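Local coordinates for Cwp19 (PDB 5OQ3), which is a cell-wall protein of Clostridioides difficile that probably hydrolyses peptidoglycan, the piece described here being its TIM-barrel glycoside hydrolase domain, at residues A[48-53]-A[100-105]; A[166-171]-A[222-227]; A[300-305]-A[348-353]; A[327-332]-A[364-369]. All blocks are in the same frame, centred on the assembly; numbering follows the deposited sequence. Where two conformers were deposited one is given.

Interaction 1: residues A[48-53]-A[100-105]; sequences AKQKKE and PGYDPL
Q50 and Y102 meet at a slant, joined by a single hydrogen bond. Q50 lies on helix 47-63, and its CG sits beside its own backbone N (chi1 -68°). From there the chain runs extended toward the tyrosine. Q50 CB packs 3.5 Å from Y102 OH. CG passes by a little farther off, and Q50 CD comes to 3.7 Å from Y102 OH. At the tip, Q50 OE1 accepts a hydrogen bond from Y102 OH at 2.8 Å. OE1 lies at the edge of the ring, near its plane. The donor is tilted 27° from the carbonyl plane, and the amide and ring planes are 47° apart. NE2 is bonded to the carbonyls of T43 and L92.

K51 adds an apolar touch. K51 CE lies 4.0 Å from Y102 CD2, obliquely to the ring, while NZ goes past to a salt bridge with E47. The contact ties helix 47-63, on the outside of the TIM barrel, to the loop leading into helix 104-114, the next long helix round it. Y102 lies in that loop, one residue before the N-cap D103. The buried amide thus uses its oxygen for the phenol and its NH2 for two carbonyls, which fixes its rotation.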
loop_
_atom_site.group_PDB
_atom_site.type_symbol
_atom_site.label_atom_id
_atom_site.label_comp_id
_atom_site.label_asym_id
_atom_site.label_seq_id
_atom_site.Cartn_x
_atom_site.Cartn_y
_atom_site.Cartn_z
ATOM N N ALA A 48 -23.455 -12.114 5.421
ATOM C CA ALA A 48 -24.252 -11.839 4.221
ATOM C C ALA A 48 -24.154 -10.356 3.822
ATOM O O ALA A 48 -24.036 -10.026 2.645
ATOM C CB ALA A 48 -25.710 -12.229 4.416
ATOM N N LYS A 49 -24.210 -9.466 4.813
ATOM C CA LYS A 49 -24.176 -8.056 4.514
ATOM C C LYS A 49 -22.769 -7.630 4.035
ATOM O O LYS A 49 -22.627 -6.789 3.157
ATOM C CB LYS A 49 -24.548 -7.251 5.729
ATOM C CG LYS A 49 -24.678 -5.782 5.405
ATOM C CD LYS A 49 -25.758 -5.090 6.218
ATOM C CE LYS A 49 -26.032 -3.700 5.672
ATOM N NZ LYS A 49 -26.535 -3.703 4.261
ATOM N N GLN A 50 -21.731 -8.249 4.598
ATOM C CA GLN A 50 -20.377 -7.943 4.175
ATOM C C GLN A 50 -20.193 -8.360 2.716
ATOM O O GLN A 50 -19.634 -7.627 1.929
ATOM C CB GLN A 50 -19.334 -8.635 5.063
ATOM C CG GLN A 50 -19.313 -8.077 6.487
ATOM C CD GLN A 50 -18.346 -8.762 7.432
ATOM O OE1 GLN A 50 -17.986 -9.933 7.251
ATOM N NE2 GLN A 50 -17.981 -8.059 8.505
ATOM N N LYS A 51 -20.697 -9.532 2.363
ATOM C CA LYS A 51 -20.620 -10.009 0.982
ATOM C C LYS A 51 -21.354 -9.038 0.047
ATOM O O LYS A 51 -20.821 -8.683 -1.031
ATOM C CB LYS A 51 -21.198 -11.425 0.855
ATOM C CG LYS A 51 -20.308 -12.534 1.423
ATOM C CD LYS A 51 -20.986 -13.891 1.296
ATOM C CE LYS A 51 -20.067 -14.984 1.768
ATOM N NZ LYS A 51 -20.756 -16.278 1.762
ATOM N N LYS A 52 -22.576 -8.640 0.408
ATOM C CA LYS A 52 -23.333 -7.732 -0.466
ATOM C C LYS A 52 -22.668 -6.338 -0.567
ATOM O O LYS A 52 -22.645 -5.731 -1.641
ATOM C CB LYS A 52 -24.779 -7.629 0.020
ATOM C CG LYS A 52 -25.610 -6.613 -0.733
ATOM C CD LYS A 52 -25.936 -6.997 -2.170
ATOM C CE LYS A 52 -27.284 -6.424 -2.600
ATOM N NZ LYS A 52 -27.598 -5.043 -2.082
ATOM N N GLU A 53 -22.154 -5.816 0.551
ATOM C CA GLU A 53 -21.421 -4.557 0.521
ATOM C C GLU A 53 -20.234 -4.603 -0.478
ATOM O O GLU A 53 -20.021 -3.679 -1.238
ATOM C CB GLU A 53 -20.928 -4.179 1.922
ATOM C CG GLU A 53 -22.005 -3.620 2.808
ATOM C CD GLU A 53 -21.701 -3.650 4.291
ATOM O OE1 GLU A 53 -20.620 -4.111 4.711
ATOM O OE2 GLU A 53 -22.596 -3.183 5.045
ATOM N N PRO A 100 -14.573 -15.069 11.867
ATOM C CA PRO A 100 -15.834 -14.479 11.447
ATOM C C PRO A 100 -16.856 -15.493 10.910
ATOM O O PRO A 100 -17.943 -15.103 10.499
ATOM C CB PRO A 100 -15.427 -13.495 10.358
ATOM C CG PRO A 100 -14.129 -13.983 9.849
ATOM C CD PRO A 100 -13.504 -14.861 10.874
ATOM N N GLY A 101 -16.507 -16.783 10.911
ATOM C CA GLY A 101 -17.445 -17.823 10.486
ATOM C C GLY A 101 -17.381 -18.123 9.001
ATOM O O GLY A 101 -18.045 -19.037 8.536
ATOM N N TYR A 102 -16.531 -17.394 8.269
ATOM C CA TYR A 102 -16.256 -17.682 6.870
ATOM C C TYR A 102 -14.918 -17.061 6.552
ATOM O O TYR A 102 -14.436 -16.200 7.277
ATOM C CB TYR A 102 -17.343 -17.073 5.974
ATOM C CG TYR A 102 -17.327 -15.596 5.752
ATOM C CD1 TYR A 102 -17.567 -14.717 6.790
ATOM C CD2 TYR A 102 -17.107 -15.066 4.472
ATOM C CE1 TYR A 102 -17.545 -13.338 6.583
ATOM C CE2 TYR A 102 -17.138 -13.693 4.250
ATOM C CZ TYR A 102 -17.321 -12.833 5.304
ATOM O OH TYR A 102 -17.297 -11.463 5.067
ATOM N N ASP A 103 -14.319 -17.479 5.448
ATOM C CA ASP A 103 -13.070 -16.887 4.972
ATOM C C ASP A 103 -13.464 -15.885 3.891
ATOM O O ASP A 103 -13.932 -16.283 2.836
ATOM C CB ASP A 103 -12.185 -17.983 4.407
ATOM C CG ASP A 103 -10.846 -17.445 3.862
ATOM O OD1 ASP A 103 -10.611 -16.231 3.881
ATOM O OD2 ASP A 103 -10.009 -18.259 3.443
ATOM N N PRO A 104 -13.285 -14.574 4.128
ATOM C CA PRO A 104 -13.713 -13.611 3.100
ATOM C C PRO A 104 -12.897 -13.652 1.821
ATOM O O PRO A 104 -13.430 -13.340 0.756
ATOM C CB PRO A 104 -13.536 -12.240 3.756
ATOM C CG PRO A 104 -13.258 -12.517 5.185
ATOM C CD PRO A 104 -12.786 -13.914 5.326
ATOM N N LEU A 105 -11.627 -14.043 1.895
ATOM C CA LEU A 105 -10.756 -13.817 0.746
ATOM C C LEU A 105 -11.148 -14.538 -0.563
ATOM O O LEU A 105 -11.116 -13.902 -1.622
ATOM C CB LEU A 105 -9.271 -14.035 1.108
ATOM C CG LEU A 105 -8.253 -13.691 0.047
ATOM C CD1 LEU A 105 -8.416 -12.247 -0.425
ATOM C CD2 LEU A 105 -6.823 -13.917 0.529
#

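Interaction 2: residues A[166-171]-A[222-227]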
loop_
_atom_site.group_PDB
_atom_site.type_symbol
_atom_site.label_atom_id
_atom_site.label_comp_id
_atom_site.label_asym_id
_atom_site.label_seq_id
_atom_site.Cartn_x
_atom_site.Cartn_y
_atom_site.Cartn_z
ATOM N N GLU A 166 14.855 -12.497 10.977
ATOM C CA GLU A 166 13.660 -13.299 11.256
ATOM C C GLU A 166 12.372 -12.541 10.935
ATOM O O GLU A 166 11.368 -13.164 10.604
ATOM C CB GLU A 166 13.618 -13.791 12.740
ATOM C CG GLU A 166 14.606 -14.906 13.002
ATOM C CD GLU A 166 14.576 -15.447 14.418
ATOM O OE1 GLU A 166 13.786 -14.988 15.271
ATOM O OE2 GLU A 166 15.361 -16.380 14.670
ATOM N N VAL A 167 12.378 -11.232 11.135
ATOM C CA VAL A 167 11.212 -10.435 10.826
ATOM C C VAL A 167 10.973 -10.441 9.309
ATOM O O VAL A 167 9.847 -10.700 8.870
ATOM C CB VAL A 167 11.329 -9.005 11.361
ATOM C CG1 VAL A 167 10.325 -8.067 10.682
ATOM C CG2 VAL A 167 11.121 -8.949 12.867
ATOM N N ARG A 168 12.031 -10.271 8.534
ATOM C CA ARG A 168 11.883 -10.301 7.093
ATOM C C ARG A 168 11.358 -11.665 6.623
ATOM O O ARG A 168 10.472 -11.740 5.783
ATOM C CB ARG A 168 13.186 -9.891 6.394
ATOM C CG ARG A 168 13.550 -8.426 6.673
ATOM C CD ARG A 168 14.755 -7.947 5.909
ATOM N NE ARG A 168 15.983 -8.612 6.226
ATOM C CZ ARG A 168 16.935 -8.132 6.981
ATOM N NH1 ARG A 168 18.055 -8.797 7.080
ATOM N NH2 ARG A 168 16.758 -7.046 7.704
ATOM N N LYS A 169 11.923 -12.732 7.176
ATOM C CA LYS A 169 11.462 -14.068 6.823
ATOM C C LYS A 169 10.001 -14.258 7.168
ATOM O O LYS A 169 9.258 -14.884 6.396
ATOM C CB LYS A 169 12.349 -15.140 7.471
ATOM C CG LYS A 169 11.840 -16.528 7.248
ATOM C CD LYS A 169 12.769 -17.582 7.795
ATOM C CE LYS A 169 12.065 -18.868 8.150
ATOM N NZ LYS A 169 11.371 -19.476 6.995
ATOM N N TYR A 170 9.591 -13.785 8.350
ATOM C CA TYR A 170 8.188 -13.916 8.740
ATOM C C TYR A 170 7.256 -13.164 7.770
ATOM O O TYR A 170 6.192 -13.661 7.434
ATOM C CB TYR A 170 8.019 -13.407 10.186
ATOM C CG TYR A 170 6.673 -12.787 10.521
ATOM C CD1 TYR A 170 5.530 -13.554 10.617
ATOM C CD2 TYR A 170 6.541 -11.415 10.724
ATOM C CE1 TYR A 170 4.291 -12.999 10.912
ATOM C CE2 TYR A 170 5.321 -10.832 11.024
ATOM C CZ TYR A 170 4.197 -11.623 11.098
ATOM O OH TYR A 170 2.971 -11.042 11.342
ATOM N N ILE A 171 7.639 -11.966 7.377
ATOM C CA ILE A 171 6.834 -11.228 6.397
ATOM C C ILE A 171 6.785 -11.961 5.056
ATOM O O ILE A 171 5.696 -12.144 4.480
ATOM C CB ILE A 171 7.276 -9.783 6.294
ATOM C CG1 ILE A 171 7.040 -9.052 7.619
ATOM C CG2 ILE A 171 6.555 -9.074 5.138
ATOM C CD1 ILE A 171 7.833 -7.775 7.756
ATOM N N VAL A 222 14.916 -2.332 4.231
ATOM C CA VAL A 222 13.654 -2.258 3.478
ATOM C C VAL A 222 13.866 -2.852 2.081
ATOM O O VAL A 222 13.058 -3.715 1.644
ATOM C CB VAL A 222 13.145 -0.814 3.393
ATOM C CG1 VAL A 222 11.975 -0.695 2.403
ATOM C CG2 VAL A 222 12.733 -0.307 4.782
ATOM N N ASN A 223 14.949 -2.472 1.410
ATOM C CA ASN A 223 15.254 -3.031 0.103
ATOM C C ASN A 223 15.289 -4.544 0.123
ATOM O O ASN A 223 14.737 -5.188 -0.773
ATOM C CB ASN A 223 16.614 -2.544 -0.380
ATOM C CG ASN A 223 16.703 -1.055 -0.615
ATOM O OD1 ASN A 223 15.712 -0.319 -0.567
ATOM N ND2 ASN A 223 17.949 -0.601 -0.848
ATOM N N THR A 224 15.908 -5.138 1.130
ATOM C CA THR A 224 16.059 -6.581 1.271
ATOM C C THR A 224 14.724 -7.264 1.401
ATOM O O THR A 224 14.506 -8.353 0.890
ATOM C CB THR A 224 16.913 -6.899 2.538
ATOM O OG1 THR A 224 18.222 -6.352 2.381
ATOM C CG2 THR A 224 17.127 -8.344 2.716
ATOM N N LEU A 225 13.831 -6.673 2.180
ATOM C CA LEU A 225 12.486 -7.215 2.328
ATOM C C LEU A 225 11.785 -7.259 0.975
ATOM O O LEU A 225 11.250 -8.290 0.567
ATOM C CB LEU A 225 11.640 -6.410 3.321
ATOM C CG LEU A 225 10.200 -6.916 3.393
ATOM C CD1 LEU A 225 10.094 -8.347 3.902
ATOM C CD2 LEU A 225 9.397 -5.958 4.248
ATOM N N LEU A 226 11.788 -6.138 0.267
ATOM C CA LEU A 226 11.168 -6.108 -1.053
ATOM C C LEU A 226 11.737 -7.139 -1.995
ATOM O O LEU A 226 10.992 -7.877 -2.662
ATOM C CB LEU A 226 11.194 -4.704 -1.666
ATOM C CG LEU A 226 10.570 -3.571 -0.858
ATOM C CD1 LEU A 226 10.626 -2.265 -1.647
ATOM C CD2 LEU A 226 9.214 -3.783 -0.337
ATOM N N ARG A 227 13.058 -7.191 -2.068
ATOM C CA ARG A 227 13.741 -8.194 -2.878
ATOM C C ARG A 227 13.277 -9.590 -2.554
ATOM O O ARG A 227 13.000 -10.399 -3.448
ATOM C CB ARG A 227 15.249 -8.061 -2.658
ATOM C CG ARG A 227 16.094 -9.015 -3.457
ATOM C CD ARG A 227 17.516 -9.077 -2.898
ATOM N NE ARG A 227 17.498 -9.759 -1.596
ATOM C CZ ARG A 227 18.541 -9.869 -0.781
ATOM N NH1 ARG A 227 19.699 -9.260 -1.094
ATOM N NH2 ARG A 227 18.448 -10.582 0.351
#
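I171 and L225 make the apolar part of this contact. The methyl I171 CG2 meets L225 CD1 at 3.8 Å, and the two side chains cross at about a right angle. L225 CG is anti to its backbone N (chi1 176°). This carries CD1 across to the other helix, although the CB bond itself does not point there. L225 CD1 also rests 3.9 Å from the backbone oxygen R168 O.

One turn earlier on helix 165-181, R168 lies against T224. R168 NE is 3.7 Å from T224 CG2, and T224 CB sits over one face of the guanidinium. T224 was deposited in two conformers, so the place of its methyl is less certain than the rest. R168 CD comes 4.0 Å from L225 N, so the arginine stem also reaches the backbone of helix 214-236. No hydrogen bond joins the two segments.

The two helices are neighbours on the outer layer of the TIM barrel. One follows strand 118-123 and the other follows strand 186-189. Their short segments run nearly side by side, 9.9 Å apart at closest approach, with a crossing angle of -31°.

Further out, the polar ends are held by other groups. The R168 chain bends at chi3 (-63°), and NH2 is bonded to the carbonyl of P162. T224 OG1 is bonded to the carbonyl of E220, one turn back on its own helix. L225 also touches Y126, in the loop beyond strand 118-123.

Interaction 3: residues A[300-305]-A[348-353]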
loop_
_atom_site.group_PDB
_atom_site.type_symbol
_atom_site.label_atom_id
_atom_site.label_comp_id
_atom_site.label_asym_id
_atom_site.label_seq_id
_atom_site.Cartn_x
_atom_site.Cartn_y
_atom_site.Cartn_z
ATOM N N ALA A 300 4.628 20.825 -3.633
ATOM C CA ALA A 300 4.545 19.468 -4.145
ATOM C C ALA A 300 3.615 19.461 -5.374
ATOM O O ALA A 300 2.441 19.043 -5.300
ATOM C CB ALA A 300 4.042 18.506 -3.078
ATOM N N ASP A 301 4.136 20.029 -6.464
ATOM C CA ASP A 301 3.345 20.307 -7.648
ATOM C C ASP A 301 3.132 19.022 -8.409
ATOM O O ASP A 301 4.069 18.424 -8.924
ATOM C CB ASP A 301 4.068 21.343 -8.496
ATOM C CG ASP A 301 3.230 21.833 -9.703
ATOM O OD1 ASP A 301 2.276 21.146 -10.126
ATOM O OD2 ASP A 301 3.487 22.934 -10.181
ATOM N N TYR A 302 1.883 18.589 -8.449
ATOM C CA TYR A 302 1.534 17.405 -9.198
ATOM C C TYR A 302 2.169 17.354 -10.592
ATOM O O TYR A 302 2.678 16.310 -11.032
ATOM C CB TYR A 302 0.006 17.295 -9.327
ATOM C CG TYR A 302 -0.480 16.037 -10.027
ATOM C CD1 TYR A 302 -0.583 15.969 -11.439
ATOM C CD2 TYR A 302 -0.854 14.898 -9.300
ATOM C CE1 TYR A 302 -1.052 14.823 -12.071
ATOM C CE2 TYR A 302 -1.294 13.757 -9.936
ATOM C CZ TYR A 302 -1.407 13.720 -11.310
ATOM O OH TYR A 302 -1.860 12.587 -11.898
ATOM N N SER A 303 2.125 18.448 -11.313
ATOM C CA SER A 303 2.646 18.444 -12.674
ATOM C C SER A 303 4.174 18.197 -12.708
ATOM O O SER A 303 4.667 17.533 -13.628
ATOM C CB SER A 303 2.249 19.729 -13.403
ATOM O OG SER A 303 3.012 20.828 -12.973
ATOM N N LYS A 304 4.911 18.705 -11.733
ATOM C CA LYS A 304 6.359 18.472 -11.659
ATOM C C LYS A 304 6.632 17.036 -11.265
ATOM O O LYS A 304 7.543 16.381 -11.806
ATOM C CB LYS A 304 7.013 19.425 -10.641
ATOM C CG LYS A 304 6.960 20.877 -11.104
ATOM C CD LYS A 304 7.752 21.788 -10.181
ATOM C CE LYS A 304 7.821 23.191 -10.748
ATOM N NZ LYS A 304 8.298 24.128 -9.709
ATOM N N LEU A 305 5.821 16.516 -10.350
ATOM C CA LEU A 305 6.050 15.170 -9.879
ATOM C C LEU A 305 5.731 14.098 -10.906
ATOM O O LEU A 305 6.454 13.084 -10.966
ATOM C CB LEU A 305 5.319 14.961 -8.553
ATOM C CG LEU A 305 6.048 15.627 -7.360
ATOM C CD1 LEU A 305 5.096 15.839 -6.187
ATOM C CD2 LEU A 305 7.294 14.815 -6.985
ATOM N N THR A 348 -5.436 13.434 -17.831
ATOM C CA THR A 348 -5.061 13.909 -19.165
ATOM C C THR A 348 -3.549 14.212 -19.235
ATOM O O THR A 348 -2.859 13.844 -20.191
ATOM C CB THR A 348 -5.911 15.119 -19.552
ATOM O OG1 THR A 348 -7.294 14.754 -19.569
ATOM C CG2 THR A 348 -5.522 15.672 -20.926
ATOM N N LEU A 349 -3.017 14.842 -18.195
ATOM C CA LEU A 349 -1.592 15.102 -18.124
ATOM C C LEU A 349 -0.810 13.796 -18.056
ATOM O O LEU A 349 0.206 13.655 -18.751
ATOM C CB LEU A 349 -1.291 16.005 -16.941
ATOM C CG LEU A 349 0.182 16.402 -16.776
ATOM C CD1 LEU A 349 0.703 17.171 -18.001
ATOM C CD2 LEU A 349 0.397 17.157 -15.476
ATOM N N ASN A 350 -1.241 12.862 -17.197
ATOM C CA ASN A 350 -0.550 11.601 -17.085
ATOM C C ASN A 350 -0.373 10.973 -18.445
ATOM O O ASN A 350 0.650 10.353 -18.727
ATOM C CB ASN A 350 -1.346 10.581 -16.259
ATOM C CG ASN A 350 -1.504 10.959 -14.804
ATOM O OD1 ASN A 350 -0.923 11.952 -14.321
ATOM N ND2 ASN A 350 -2.362 10.202 -14.112
ATOM N N ARG A 351 -1.416 11.031 -19.254
ATOM C CA ARG A 351 -1.432 10.374 -20.547
ATOM C C ARG A 351 -0.479 10.980 -21.581
ATOM O O ARG A 351 -0.277 10.415 -22.637
ATOM C CB ARG A 351 -2.881 10.279 -21.042
ATOM C CG ARG A 351 -3.675 9.210 -20.261
ATOM C CD ARG A 351 -5.132 9.343 -20.435
ATOM N NE ARG A 351 -5.858 8.175 -19.991
ATOM C CZ ARG A 351 -7.167 8.051 -20.110
ATOM N NH1 ARG A 351 -7.885 9.064 -20.616
ATOM N NH2 ARG A 351 -7.756 6.952 -19.741
ATOM N N LYS A 352 0.094 12.137 -21.275
ATOM C CA LYS A 352 1.158 12.705 -22.099
ATOM C C LYS A 352 2.491 11.997 -21.920
ATOM O O LYS A 352 3.418 12.232 -22.713
ATOM C CB LYS A 352 1.314 14.195 -21.817
ATOM C CG LYS A 352 0.083 15.033 -22.169
ATOM C CD LYS A 352 -0.299 14.920 -23.662
ATOM C CE LYS A 352 -1.325 16.002 -24.025
ATOM N NZ LYS A 352 -1.642 15.918 -25.498
ATOM N N TYR A 353 2.607 11.151 -20.885
ATOM C CA TYR A 353 3.876 10.479 -20.562
ATOM C C TYR A 353 3.763 9.012 -20.857
ATOM O O TYR A 353 3.012 8.278 -20.200
ATOM C CB TYR A 353 4.218 10.697 -19.048
ATOM C CG TYR A 353 4.498 12.140 -18.731
ATOM C CD1 TYR A 353 3.476 12.993 -18.405
ATOM C CD2 TYR A 353 5.793 12.666 -18.790
ATOM C CE1 TYR A 353 3.709 14.327 -18.153
ATOM C CE2 TYR A 353 6.048 14.007 -18.552
ATOM C CZ TYR A 353 4.994 14.843 -18.225
ATOM O OH TYR A 353 5.237 16.191 -17.983
HETATM O O HOH W 1 4.071 17.926 -16.314
#
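The Y302 ring and the N350 amide meet edge on, their planes only 25° apart. N350 OD1 lies at the hydroxyl end of the ring, near its plane. L349 CD2 lies at another part of the ring edge, 4.3 Å from Y302 CD1. Y302 OH donates to N350 OD1 at 2.7 Å. The bond is in the carbonyl plane and uses a lone pair, with a C=O...donor angle of 112°. A first torsion of -176° swings the Y302 ring away from its own N and across to N350. Q324 completes the polar cluster. Its NE2 is bonded to Y302 OH and its OE1 to N350 ND2, so the buried amide and phenol are locked together.

Beside the ring, L349 CD2 packs 3.8 Å from S303 CB. A water adds a second link. It donates to S303 O at 2.8 Å and is hydrogen-bonded to Y353 OH at 2.7 Å. D301 is the N-cap of helix 302-313. D301 OD1 accepts from S303 N and S303 OG, both on the same face of the carboxylate, and also bonds to G296 N.

The contact joins the start of helix 302-313 to the end of helix 343-350, neighbours on the outside of the barrel. L349 and N350 also touch V306 on the first of these helices. Toward the barrel, Y302 and N350 both rest on I322 of strand 319-324, and N350 also reaches I356 and S359 of strand 356-361.

Interaction 4: residues A[327-332]-A[364-369]; sequences YKQGQS and AKDIAN
Q329 NE2 reaches across to D366 and has polar atoms on several sides. It is bonded to the carbonyl of I326 and donates to a water at 3.2 Å. That water in turn donates to D366 O at 2.8 Å, which bridges the two segments. The carboxylate oxygen D366 OD1 lies 3.3 Å from Q329 NE2, with the amide and carboxylate planes 83° apart, almost perpendicular. With CG turned opposite the carbonyl carbon (chi1 -64°), the D366 carboxylate faces the loop. There D366 OD2 rests 3.4 Å from Y327 CB and takes a hydrogen bond from S363 N. K365 NZ makes a long salt bridge to D366 OD1.

The contact lies in the TIM barrel just past the C-terminal ends of its last two strands. Loop 327-332 follows strand 319-324, and helix 364-369 follows strand 356-361. A backbone hydrogen bond between Y327 and F362 brings the two chain paths together. In TIM-barrel enzymes this is the end of the barrel that holds the active site.

Within the loop, Q331 folds back on the backbone. Q331 OE1 accepts from Q329 N at 2.7 Å, and Q331 NE2 makes a weak bond to Y327 O. The Y327 ring leads away from D366. It meets Y292 and Y334 edge-to-face, and K328 CG lies over one of its faces, offset toward the rim.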
loop_
_atom_site.group_PDB
_atom_site.type_symbol
_atom_site.label_atom_id
_atom_site.label_comp_id
_atom_site.label_asym_id
_atom_site.label_seq_id
_atom_site.Cartn_x
_atom_site.Cartn_y
_atom_site.Cartn_z
ATOM N N TYR A 327 -9.767 11.419 -2.534
ATOM C CA TYR A 327 -10.316 11.743 -1.221
ATOM C C TYR A 327 -10.277 13.241 -0.902
ATOM O O TYR A 327 -11.038 13.724 -0.062
ATOM C CB TYR A 327 -9.613 10.909 -0.125
ATOM C CG TYR A 327 -8.180 11.327 0.144
ATOM C CD1 TYR A 327 -7.125 10.835 -0.619
ATOM C CD2 TYR A 327 -7.876 12.163 1.205
ATOM C CE1 TYR A 327 -5.811 11.202 -0.345
ATOM C CE2 TYR A 327 -6.573 12.549 1.485
ATOM C CZ TYR A 327 -5.531 12.040 0.720
ATOM O OH TYR A 327 -4.216 12.373 0.989
ATOM N N LYS A 328 -9.350 13.980 -1.514
ATOM C CA LYS A 328 -9.280 15.437 -1.315
ATOM C C LYS A 328 -10.288 16.117 -2.210
ATOM O O LYS A 328 -10.134 16.156 -3.432
ATOM C CB LYS A 328 -7.875 15.952 -1.564
ATOM C CG LYS A 328 -6.808 15.427 -0.625
ATOM C CD LYS A 328 -5.523 16.240 -0.718
ATOM C CE LYS A 328 -4.470 15.736 0.243
ATOM N NZ LYS A 328 -3.214 16.488 0.109
ATOM N N GLN A 329 -11.311 16.690 -1.565
ATOM C CA GLN A 329 -12.452 17.303 -2.240
ATOM C C GLN A 329 -12.772 18.691 -1.737
ATOM O O GLN A 329 -13.935 19.062 -1.630
ATOM C CB GLN A 329 -13.685 16.399 -2.080
ATOM C CG GLN A 329 -13.472 15.038 -2.746
ATOM C CD GLN A 329 -14.474 14.011 -2.299
ATOM O OE1 GLN A 329 -15.552 14.353 -1.818
ATOM N NE2 GLN A 329 -14.100 12.733 -2.406
ATOM N N GLY A 330 -11.723 19.428 -1.409
ATOM C CA GLY A 330 -11.914 20.810 -0.983
ATOM C C GLY A 330 -12.122 20.986 0.493
ATOM O O GLY A 330 -12.476 22.113 0.919
ATOM N N GLN A 331 -11.937 19.946 1.318
ATOM C CA GLN A 331 -12.237 20.096 2.770
ATOM C C GLN A 331 -11.180 20.983 3.444
ATOM O O GLN A 331 -10.025 20.991 3.021
ATOM C CB GLN A 331 -12.304 18.741 3.480
ATOM C CG GLN A 331 -13.332 17.777 2.911
ATOM C CD GLN A 331 -12.746 16.845 1.868
ATOM O OE1 GLN A 331 -12.002 17.276 0.981
ATOM N NE2 GLN A 331 -13.083 15.560 1.955
ATOM N N SER A 332 -11.568 21.753 4.466
ATOM C CA SER A 332 -10.575 22.552 5.207
ATOM C C SER A 332 -9.497 21.675 5.860
ATOM O O SER A 332 -8.338 22.082 5.968
ATOM C CB SER A 332 -11.235 23.465 6.244
ATOM O OG SER A 332 -12.223 22.768 6.962
ATOM N N ALA A 364 -11.743 3.696 -2.914
ATOM C CA ALA A 364 -12.967 3.183 -3.524
ATOM C C ALA A 364 -14.234 3.881 -3.062
ATOM O O ALA A 364 -15.123 4.151 -3.894
ATOM C CB ALA A 364 -13.076 1.697 -3.271
ATOM N N LYS A 365 -14.342 4.183 -1.763
ATOM C CA LYS A 365 -15.546 4.839 -1.263
ATOM C C LYS A 365 -15.804 6.182 -1.945
ATOM O O LYS A 365 -16.955 6.636 -2.045
ATOM C CB LYS A 365 -15.475 5.020 0.256
ATOM C CG LYS A 365 -14.468 6.038 0.784
ATOM C CD LYS A 365 -14.613 6.116 2.309
ATOM C CE LYS A 365 -13.511 6.913 2.971
ATOM N NZ LYS A 365 -13.552 8.346 2.587
ATOM N N ASP A 366 -14.714 6.864 -2.317
ATOM C CA ASP A 366 -14.893 8.191 -2.910
ATOM C C ASP A 366 -15.553 8.111 -4.275
ATOM O O ASP A 366 -16.356 8.944 -4.623
ATOM C CB ASP A 366 -13.558 8.918 -2.986
ATOM C CG ASP A 366 -12.982 9.179 -1.627
ATOM O OD1 ASP A 366 -13.614 9.873 -0.804
ATOM O OD2 ASP A 366 -11.860 8.716 -1.365
ATOM N N ILE A 367 -15.212 7.063 -5.021
ATOM C CA ILE A 367 -15.902 6.793 -6.270
ATOM C C ILE A 367 -17.362 6.404 -5.999
ATOM O O ILE A 367 -18.283 6.962 -6.638
ATOM C CB ILE A 367 -15.187 5.662 -7.043
ATOM C CG1 ILE A 367 -13.779 6.097 -7.459
ATOM C CG2 ILE A 367 -15.977 5.299 -8.297
ATOM C CD1 ILE A 367 -12.880 4.995 -7.977
ATOM N N ALA A 368 -17.548 5.459 -5.082
ATOM C CA ALA A 368 -18.914 4.993 -4.756
ATOM C C ALA A 368 -19.858 6.104 -4.289
ATOM O O ALA A 368 -21.043 6.072 -4.615
ATOM C CB ALA A 368 -18.865 3.860 -3.731
ATOM N N ASN A 369 -19.323 7.063 -3.531
ATOM C CA ASN A 369 -20.156 8.074 -2.853
ATOM C C ASN A 369 -20.355 9.353 -3.663
ATOM O O ASN A 369 -21.082 10.234 -3.227
ATOM C CB ASN A 369 -19.551 8.479 -1.489
ATOM C CG ASN A 369 -19.522 7.344 -0.478
ATOM O OD1 ASN A 369 -20.168 6.320 -0.664
ATOM N ND2 ASN A 369 -18.727 7.513 0.590
HETATM O O HOH W 2 -16.719 10.978 -2.697
#

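All four contacts belong to one closed barrel of eight parallel strands with helices outside. Interactions 1 and 2 follow each other along the chain; 3 and 4 come later and alternate their segments. Interactions 1 to 3 join neighbouring elements of the outer layer, while interaction 4 lies past the strand ends. Interactions 3 and 4 have centres about 20 Å apart and flank the same two strands, 319-324 and 356-361. Interaction 4 is about 8 Å from interaction 1 between nearest atoms; helix 47-63, which carries 48-53, also packs on helix 364-369. So the helix right after the last strand packs on the helix after the first, where the barrel closes. Interaction 2 lies across the chain's centre from interaction 4, about 34 Å between centres.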